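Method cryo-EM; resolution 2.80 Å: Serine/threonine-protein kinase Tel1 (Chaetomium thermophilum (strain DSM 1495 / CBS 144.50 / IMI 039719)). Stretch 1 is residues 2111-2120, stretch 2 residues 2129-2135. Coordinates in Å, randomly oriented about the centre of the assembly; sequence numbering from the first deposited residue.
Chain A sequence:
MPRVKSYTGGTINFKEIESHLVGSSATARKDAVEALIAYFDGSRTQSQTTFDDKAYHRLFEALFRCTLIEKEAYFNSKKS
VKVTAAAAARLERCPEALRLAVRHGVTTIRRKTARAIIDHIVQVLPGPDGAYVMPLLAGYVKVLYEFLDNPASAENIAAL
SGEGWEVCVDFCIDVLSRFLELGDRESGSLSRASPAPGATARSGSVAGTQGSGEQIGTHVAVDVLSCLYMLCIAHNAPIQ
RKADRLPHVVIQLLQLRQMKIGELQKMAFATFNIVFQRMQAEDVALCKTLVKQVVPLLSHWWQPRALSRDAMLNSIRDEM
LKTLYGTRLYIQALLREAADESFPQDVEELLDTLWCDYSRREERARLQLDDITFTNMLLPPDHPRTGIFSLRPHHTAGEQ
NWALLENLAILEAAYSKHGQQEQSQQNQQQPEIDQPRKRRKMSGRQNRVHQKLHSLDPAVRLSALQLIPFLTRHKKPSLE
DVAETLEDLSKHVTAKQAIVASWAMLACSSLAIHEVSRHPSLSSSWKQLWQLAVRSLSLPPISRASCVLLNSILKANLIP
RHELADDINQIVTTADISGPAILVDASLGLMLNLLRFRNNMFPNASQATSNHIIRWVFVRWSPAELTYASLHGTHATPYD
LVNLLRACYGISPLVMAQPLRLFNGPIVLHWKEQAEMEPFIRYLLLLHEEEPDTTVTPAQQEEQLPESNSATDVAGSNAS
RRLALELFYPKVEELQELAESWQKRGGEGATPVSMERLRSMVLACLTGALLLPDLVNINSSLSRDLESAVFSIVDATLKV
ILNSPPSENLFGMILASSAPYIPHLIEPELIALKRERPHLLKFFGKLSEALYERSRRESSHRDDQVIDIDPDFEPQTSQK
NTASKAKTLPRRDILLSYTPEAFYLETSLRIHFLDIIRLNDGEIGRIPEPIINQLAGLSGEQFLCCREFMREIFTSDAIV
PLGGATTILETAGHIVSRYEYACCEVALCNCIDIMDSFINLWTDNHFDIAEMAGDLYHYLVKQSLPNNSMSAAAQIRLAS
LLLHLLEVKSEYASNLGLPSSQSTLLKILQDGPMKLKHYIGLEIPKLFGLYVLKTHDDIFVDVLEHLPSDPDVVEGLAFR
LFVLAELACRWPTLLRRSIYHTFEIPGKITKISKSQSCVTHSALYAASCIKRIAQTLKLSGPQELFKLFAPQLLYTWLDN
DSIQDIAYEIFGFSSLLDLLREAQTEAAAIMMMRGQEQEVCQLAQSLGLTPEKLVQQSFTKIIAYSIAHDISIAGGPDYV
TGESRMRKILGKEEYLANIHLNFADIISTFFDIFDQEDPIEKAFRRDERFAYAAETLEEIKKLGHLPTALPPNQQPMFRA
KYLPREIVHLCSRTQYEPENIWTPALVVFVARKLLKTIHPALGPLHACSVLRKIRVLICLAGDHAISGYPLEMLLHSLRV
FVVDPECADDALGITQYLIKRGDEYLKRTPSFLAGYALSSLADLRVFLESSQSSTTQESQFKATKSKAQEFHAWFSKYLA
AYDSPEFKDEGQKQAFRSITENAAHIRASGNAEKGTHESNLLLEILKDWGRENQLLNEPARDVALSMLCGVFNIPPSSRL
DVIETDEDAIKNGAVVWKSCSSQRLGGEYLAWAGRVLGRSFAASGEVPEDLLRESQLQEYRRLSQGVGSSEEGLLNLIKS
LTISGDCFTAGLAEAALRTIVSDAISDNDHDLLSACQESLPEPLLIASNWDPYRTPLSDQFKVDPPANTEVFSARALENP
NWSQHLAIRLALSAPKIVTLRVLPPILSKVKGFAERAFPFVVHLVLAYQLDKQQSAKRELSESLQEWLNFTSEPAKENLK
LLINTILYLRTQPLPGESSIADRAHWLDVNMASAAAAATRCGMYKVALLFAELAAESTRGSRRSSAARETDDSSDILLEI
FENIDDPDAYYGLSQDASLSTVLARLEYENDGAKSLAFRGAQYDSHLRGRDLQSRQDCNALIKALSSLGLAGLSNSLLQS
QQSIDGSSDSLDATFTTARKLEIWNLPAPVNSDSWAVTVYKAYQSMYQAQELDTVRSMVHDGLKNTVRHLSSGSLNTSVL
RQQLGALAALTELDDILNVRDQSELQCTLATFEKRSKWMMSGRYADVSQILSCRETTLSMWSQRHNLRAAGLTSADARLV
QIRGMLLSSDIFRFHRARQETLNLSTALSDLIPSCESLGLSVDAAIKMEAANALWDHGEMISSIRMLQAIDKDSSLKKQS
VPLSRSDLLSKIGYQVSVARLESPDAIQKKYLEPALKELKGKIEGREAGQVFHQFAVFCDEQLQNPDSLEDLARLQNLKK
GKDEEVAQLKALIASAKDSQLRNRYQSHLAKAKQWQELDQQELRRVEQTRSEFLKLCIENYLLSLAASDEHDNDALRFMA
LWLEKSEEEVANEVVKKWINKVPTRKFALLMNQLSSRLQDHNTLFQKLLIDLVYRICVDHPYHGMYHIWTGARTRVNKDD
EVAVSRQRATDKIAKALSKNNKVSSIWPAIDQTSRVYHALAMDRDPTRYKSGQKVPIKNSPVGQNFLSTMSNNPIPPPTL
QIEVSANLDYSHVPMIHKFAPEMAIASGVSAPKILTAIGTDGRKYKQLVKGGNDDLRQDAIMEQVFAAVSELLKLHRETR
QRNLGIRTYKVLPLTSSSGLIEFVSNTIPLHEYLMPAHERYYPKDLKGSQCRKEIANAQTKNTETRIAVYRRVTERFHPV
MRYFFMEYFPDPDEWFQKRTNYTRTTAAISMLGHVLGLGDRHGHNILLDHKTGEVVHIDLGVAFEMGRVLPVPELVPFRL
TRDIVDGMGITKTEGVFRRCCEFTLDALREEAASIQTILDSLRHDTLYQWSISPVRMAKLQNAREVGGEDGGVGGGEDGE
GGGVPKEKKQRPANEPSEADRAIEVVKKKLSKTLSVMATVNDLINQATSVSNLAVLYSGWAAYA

Stretch 1, residues 2111-2120: TFEKRSKWMM
Stretch 2, residues 2129-2135: QILSCRE

Two nearly antiparallel helices of Tel1 meet here through long side chains, with an arginine stacked on a phenylalanine beside a small apolar cluster and no hydrogen bond between the stretches. Residues 2111-2119 and 2129-2135 are helical, with phi/psi near -63/-39. Their axes run at 157° and approach to 12.6 Å, too far apart for backbone contact. In register, Phe-2112 CA lies 9.6 Å from Arg-2134 CA, and Met-2119 CA lies 9.7 Å from Leu-2131 CA.

Arg-2134 points toward the other helix and spans the gap with chi1 to chi3 t, t, m and chi4 177°. Its guanidinium lies flat on the Phe-2112 ring, with centres 4.3 Å apart and planes at 8°. This is a cation-pi contact, and CD adds a CH-pi contact over the ring face. Phe-2112 also points toward its partner, with chi1 -70° and chi2 -14°.

Met-2119 is m, t, t, an extended chain that reaches three residues. Its CE is 3.6 Å from Arg-2134 NH1 and 3.7 Å from Ile-2130 CG2. Its SD is 4.0 Å from Leu-2131 CD2. Ile-2130 and Leu-2131 are both m, t. Trp-2118, chi1 95° and chi2 -111°, starts sideways, but its CZ2 comes within 4.4 Å of Ile-2130 CD1, which sits at the ring edge. The contact buries 288 Å².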

ATOM      1  N   THR A2111     -18.478  23.591 -23.073  1.00 34.83           N
ATOM      2  CA  THR A2111     -17.351  24.367 -22.571  1.00 34.83           C
ATOM      3  C   THR A2111     -16.695  23.675 -21.387  1.00 34.83           C
ATOM      4  O   THR A2111     -15.461  23.624 -21.287  1.00 34.83           O
ATOM      5  CB  THR A2111     -17.815  25.763 -22.179  1.00 34.83           C
ATOM      6  OG1 THR A2111     -18.523  26.354 -23.271  1.00 34.83           O
ATOM      7  CG2 THR A2111     -16.635  26.618 -21.857  1.00 34.83           C
ATOM      8  N   PHE A2112     -17.508  23.149 -20.472  1.00 31.62           N
ATOM      9  CA  PHE A2112     -16.957  22.407 -19.345  1.00 31.62           C
ATOM     10  C   PHE A2112     -16.109  21.235 -19.816  1.00 31.62           C
ATOM     11  O   PHE A2112     -15.051  20.950 -19.239  1.00 31.62           O
ATOM     12  CB  PHE A2112     -18.081  21.917 -18.445  1.00 31.62           C
ATOM     13  CG  PHE A2112     -18.756  23.004 -17.690  1.00 31.62           C
ATOM     14  CD1 PHE A2112     -18.187  24.255 -17.608  1.00 31.62           C
ATOM     15  CD2 PHE A2112     -19.956  22.779 -17.055  1.00 31.62           C
ATOM     16  CE1 PHE A2112     -18.805  25.256 -16.918  1.00 31.62           C
ATOM     17  CE2 PHE A2112     -20.574  23.782 -16.365  1.00 31.62           C
ATOM     18  CZ  PHE A2112     -19.999  25.017 -16.294  1.00 31.62           C
ATOM     19  N   GLU A2113     -16.544  20.556 -20.874  1.00 36.88           N
ATOM     20  CA  GLU A2113     -15.774  19.413 -21.370  1.00 36.88           C
ATOM     21  C   GLU A2113     -14.413  19.830 -21.939  1.00 36.88           C
ATOM     22  O   GLU A2113     -13.385  19.189 -21.658  1.00 36.88           O
ATOM     23  CB  GLU A2113     -16.592  18.664 -22.407  1.00 36.88           C
ATOM     24  CG  GLU A2113     -17.901  18.153 -21.853  1.00 36.88           C
ATOM     25  CD  GLU A2113     -18.834  17.642 -22.926  1.00 36.88           C
ATOM     26  OE1 GLU A2113     -20.061  17.633 -22.694  1.00 36.88           O
ATOM     27  OE2 GLU A2113     -18.344  17.254 -24.006  1.00 36.88           O
ATOM     28  N   LYS A2114     -14.374  20.894 -22.742  1.00 35.40           N
ATOM     29  CA  LYS A2114     -13.080  21.354 -23.256  1.00 35.40           C
ATOM     30  C   LYS A2114     -12.138  21.763 -22.122  1.00 35.40           C
ATOM     31  O   LYS A2114     -10.930  21.443 -22.125  1.00 35.40           O
ATOM     32  CB  LYS A2114     -13.290  22.513 -24.218  1.00 35.40           C
ATOM     33  CG  LYS A2114     -14.292  22.227 -25.306  1.00 35.40           C
ATOM     34  CD  LYS A2114     -14.780  23.510 -25.946  1.00 35.40           C
ATOM     35  CE  LYS A2114     -15.961  23.256 -26.867  1.00 35.40           C
ATOM     36  NZ  LYS A2114     -16.675  24.513 -27.225  1.00 35.40           N
ATOM     37  N   ARG A2115     -12.666  22.473 -21.133  1.00 30.67           N
ATOM     38  CA  ARG A2115     -11.814  22.821 -20.010  1.00 30.67           C
ATOM     39  C   ARG A2115     -11.332  21.580 -19.281  1.00 30.67           C
ATOM     40  O   ARG A2115     -10.227  21.578 -18.741  1.00 30.67           O
ATOM     41  CB  ARG A2115     -12.552  23.770 -19.085  1.00 30.67           C
ATOM     42  CG  ARG A2115     -12.918  25.025 -19.797  1.00 30.67           C
ATOM     43  CD  ARG A2115     -13.854  25.865 -19.005  1.00 30.67           C
ATOM     44  NE  ARG A2115     -14.057  27.139 -19.666  1.00 30.67           N
ATOM     45  CZ  ARG A2115     -14.905  28.059 -19.247  1.00 30.67           C
ATOM     46  NH1 ARG A2115     -15.024  29.199 -19.906  1.00 30.67           N
ATOM     47  NH2 ARG A2115     -15.638  27.834 -18.171  1.00 30.67           N
ATOM     48  N   SER A2116     -12.124  20.509 -19.269  1.00 30.36           N
ATOM     49  CA  SER A2116     -11.636  19.254 -18.700  1.00 30.36           C
ATOM     50  C   SER A2116     -10.413  18.763 -19.448  1.00 30.36           C
ATOM     51  O   SER A2116      -9.481  18.201 -18.849  1.00 30.36           O
ATOM     52  CB  SER A2116     -12.722  18.193 -18.750  1.00 30.36           C
ATOM     53  OG  SER A2116     -12.873  17.729 -20.075  1.00 30.36           O
ATOM     54  N   LYS A2117     -10.426  18.928 -20.771  1.00 31.78           N
ATOM     55  CA  LYS A2117      -9.245  18.576 -21.560  1.00 31.78           C
ATOM     56  C   LYS A2117      -8.007  19.282 -21.034  1.00 31.78           C
ATOM     57  O   LYS A2117      -6.945  18.669 -20.905  1.00 31.78           O
ATOM     58  CB  LYS A2117      -9.441  18.917 -23.037  1.00 31.78           C
ATOM     59  CG  LYS A2117     -10.770  18.492 -23.625  1.00 31.78           C
ATOM     60  CD  LYS A2117     -10.909  16.991 -23.741  1.00 31.78           C
ATOM     61  CE  LYS A2117     -12.204  16.641 -24.450  1.00 31.78           C
ATOM     62  NZ  LYS A2117     -12.296  15.199 -24.788  1.00 31.78           N
ATOM     63  N   TRP A2118      -8.118  20.578 -20.726  1.00 25.22           N
ATOM     64  CA  TRP A2118      -6.935  21.229 -20.131  1.00 25.22           C
ATOM     65  C   TRP A2118      -6.657  20.707 -18.722  1.00 25.22           C
ATOM     66  O   TRP A2118      -5.496  20.572 -18.327  1.00 25.22           O
ATOM     67  CB  TRP A2118      -7.041  22.771 -20.131  1.00 25.22           C
ATOM     68  CG  TRP A2118      -7.572  23.497 -18.879  1.00 25.22           C
ATOM     69  CD1 TRP A2118      -8.750  24.153 -18.782  1.00 25.22           C
ATOM     70  CD2 TRP A2118      -6.923  23.672 -17.605  1.00 25.22           C
ATOM     71  NE1 TRP A2118      -8.900  24.693 -17.538  1.00 25.22           N
ATOM     72  CE2 TRP A2118      -7.793  24.409 -16.795  1.00 25.22           C
ATOM     73  CE3 TRP A2118      -5.712  23.254 -17.067  1.00 25.22           C
ATOM     74  CZ2 TRP A2118      -7.493  24.739 -15.487  1.00 25.22           C
ATOM     75  CZ3 TRP A2118      -5.421  23.582 -15.765  1.00 25.22           C
ATOM     76  CH2 TRP A2118      -6.305  24.317 -14.993  1.00 25.22           C
ATOM     77  N   MET A2119      -7.711  20.388 -17.962  1.00 25.34           N
ATOM     78  CA  MET A2119      -7.576  20.150 -16.526  1.00 25.34           C
ATOM     79  C   MET A2119      -6.890  18.838 -16.211  1.00 25.34           C
ATOM     80  O   MET A2119      -6.297  18.700 -15.140  1.00 25.34           O
ATOM     81  CB  MET A2119      -8.941  20.155 -15.859  1.00 25.34           C
ATOM     82  CG  MET A2119      -9.527  21.499 -15.655  1.00 25.34           C
ATOM     83  SD  MET A2119     -11.215  21.417 -15.111  1.00 25.34           S
ATOM     84  CE  MET A2119     -11.485  23.134 -14.780  1.00 25.34           C
ATOM     85  N   MET A2120      -6.997  17.851 -17.104  1.00 28.80           N
ATOM     86  CA  MET A2120      -6.418  16.536 -16.819  1.00 28.80           C
ATOM     87  C   MET A2120      -4.948  16.597 -16.422  1.00 28.80           C
ATOM     88  O   MET A2120      -4.495  15.789 -15.611  1.00 28.80           O
ATOM     89  CB  MET A2120      -6.567  15.619 -18.022  1.00 28.80           C
ATOM     90  CG  MET A2120      -7.985  15.232 -18.318  1.00 28.80           C
ATOM     91  SD  MET A2120      -8.708  14.207 -17.042  1.00 28.80           S
ATOM     92  CE  MET A2120     -10.317  13.931 -17.759  1.00 28.80           C
ATOM     93  N   GLN A2129      -9.911  23.502  -6.787  1.00 20.61           N
ATOM     94  CA  GLN A2129     -10.646  24.714  -6.449  1.00 20.61           C
ATOM     95  C   GLN A2129     -11.735  25.015  -7.471  1.00 20.61           C
ATOM     96  O   GLN A2129     -12.902  25.234  -7.114  1.00 20.61           O
ATOM     97  CB  GLN A2129      -9.665  25.866  -6.344  1.00 20.61           C
ATOM     98  CG  GLN A2129     -10.280  27.200  -6.132  1.00 20.61           C
ATOM     99  CD  GLN A2129      -9.242  28.254  -5.928  1.00 20.61           C
ATOM    100  OE1 GLN A2129      -8.074  27.953  -5.744  1.00 20.61           O
ATOM    101  NE2 GLN A2129      -9.654  29.499  -5.964  1.00 20.61           N
ATOM    102  N   ILE A2130     -11.373  25.025  -8.753  1.00 18.77           N
ATOM    103  CA  ILE A2130     -12.346  25.327  -9.795  1.00 18.77           C
ATOM    104  C   ILE A2130     -13.472  24.307  -9.798  1.00 18.77           C
ATOM    105  O   ILE A2130     -14.645  24.661  -9.952  1.00 18.77           O
ATOM    106  CB  ILE A2130     -11.647  25.403 -11.161  1.00 18.77           C
ATOM    107  CG1 ILE A2130     -10.692  26.580 -11.194  1.00 18.77           C
ATOM    108  CG2 ILE A2130     -12.647  25.552 -12.262  1.00 18.77           C
ATOM    109  CD1 ILE A2130      -9.967  26.700 -12.485  1.00 18.77           C
ATOM    110  N   LEU A2131     -13.149  23.033  -9.608  1.00 18.11           N
ATOM    111  CA  LEU A2131     -14.172  22.004  -9.716  1.00 18.11           C
ATOM    112  C   LEU A2131     -15.125  22.024  -8.528  1.00 18.11           C
ATOM    113  O   LEU A2131     -16.331  21.801  -8.691  1.00 18.11           O
ATOM    114  CB  LEU A2131     -13.515  20.642  -9.866  1.00 18.11           C
ATOM    115  CG  LEU A2131     -12.910  20.359 -11.232  1.00 18.11           C
ATOM    116  CD1 LEU A2131     -12.337  18.980 -11.245  1.00 18.11           C
ATOM    117  CD2 LEU A2131     -13.940  20.497 -12.301  1.00 18.11           C
ATOM    118  N   SER A2132     -14.616  22.300  -7.327  1.00 18.81           N
ATOM    119  CA  SER A2132     -15.507  22.409  -6.178  1.00 18.81           C
ATOM    120  C   SER A2132     -16.443  23.597  -6.316  1.00 18.81           C
ATOM    121  O   SER A2132     -17.647  23.489  -6.033  1.00 18.81           O
ATOM    122  CB  SER A2132     -14.702  22.523  -4.897  1.00 18.81           C
ATOM    123  OG  SER A2132     -14.179  23.817  -4.770  1.00 18.81           O
ATOM    124  N   CYS A2133     -15.919  24.742  -6.758  1.00 20.48           N
ATOM    125  CA  CYS A2133     -16.797  25.886  -6.965  1.00 20.48           C
ATOM    126  C   CYS A2133     -17.827  25.609  -8.051  1.00 20.48           C
ATOM    127  O   CYS A2133     -18.965  26.070  -7.958  1.00 20.48           O
ATOM    128  CB  CYS A2133     -15.982  27.124  -7.295  1.00 20.48           C
ATOM    129  SG  CYS A2133     -15.201  27.873  -5.876  1.00 20.48           S
ATOM    130  N   ARG A2134     -17.455  24.859  -9.086  1.00 19.67           N
ATOM    131  CA  ARG A2134     -18.412  24.530 -10.138  1.00 19.67           C
ATOM    132  C   ARG A2134     -19.530  23.645  -9.614  1.00 19.67           C
ATOM    133  O   ARG A2134     -20.689  23.787 -10.016  1.00 19.67           O
ATOM    134  CB  ARG A2134     -17.695  23.849 -11.294  1.00 19.67           C
ATOM    135  CG  ARG A2134     -18.584  23.500 -12.444  1.00 19.67           C
ATOM    136  CD  ARG A2134     -17.926  22.503 -13.346  1.00 19.67           C
ATOM    137  NE  ARG A2134     -16.795  23.075 -14.060  1.00 19.67           N
ATOM    138  CZ  ARG A2134     -16.010  22.387 -14.876  1.00 19.67           C
ATOM    139  NH1 ARG A2134     -15.007  22.981 -15.489  1.00 19.67           N
ATOM    140  NH2 ARG A2134     -16.230  21.101 -15.075  1.00 19.67           N
ATOM    141  N   GLU A2135     -19.197  22.722  -8.720  1.00 22.01           N
ATOM    142  CA  GLU A2135     -20.219  21.899  -8.086  1.00 22.01           C
ATOM    143  C   GLU A2135     -21.204  22.746  -7.293  1.00 22.01           C
ATOM    144  O   GLU A2135     -22.424  22.552  -7.381  1.00 22.01           O
ATOM    145  CB  GLU A2135     -19.548  20.879  -7.183  1.00 22.01           C
ATOM    146  CG  GLU A2135     -20.483  19.949  -6.495  1.00 22.01           C
ATOM    147  CD  GLU A2135     -19.894  19.436  -5.214  1.00 22.01           C
ATOM    148  OE1 GLU A2135     -19.000  20.115  -4.673  1.00 22.01           O
ATOM    149  OE2 GLU A2135     -20.314  18.357  -4.745  1.00 22.01           O
TER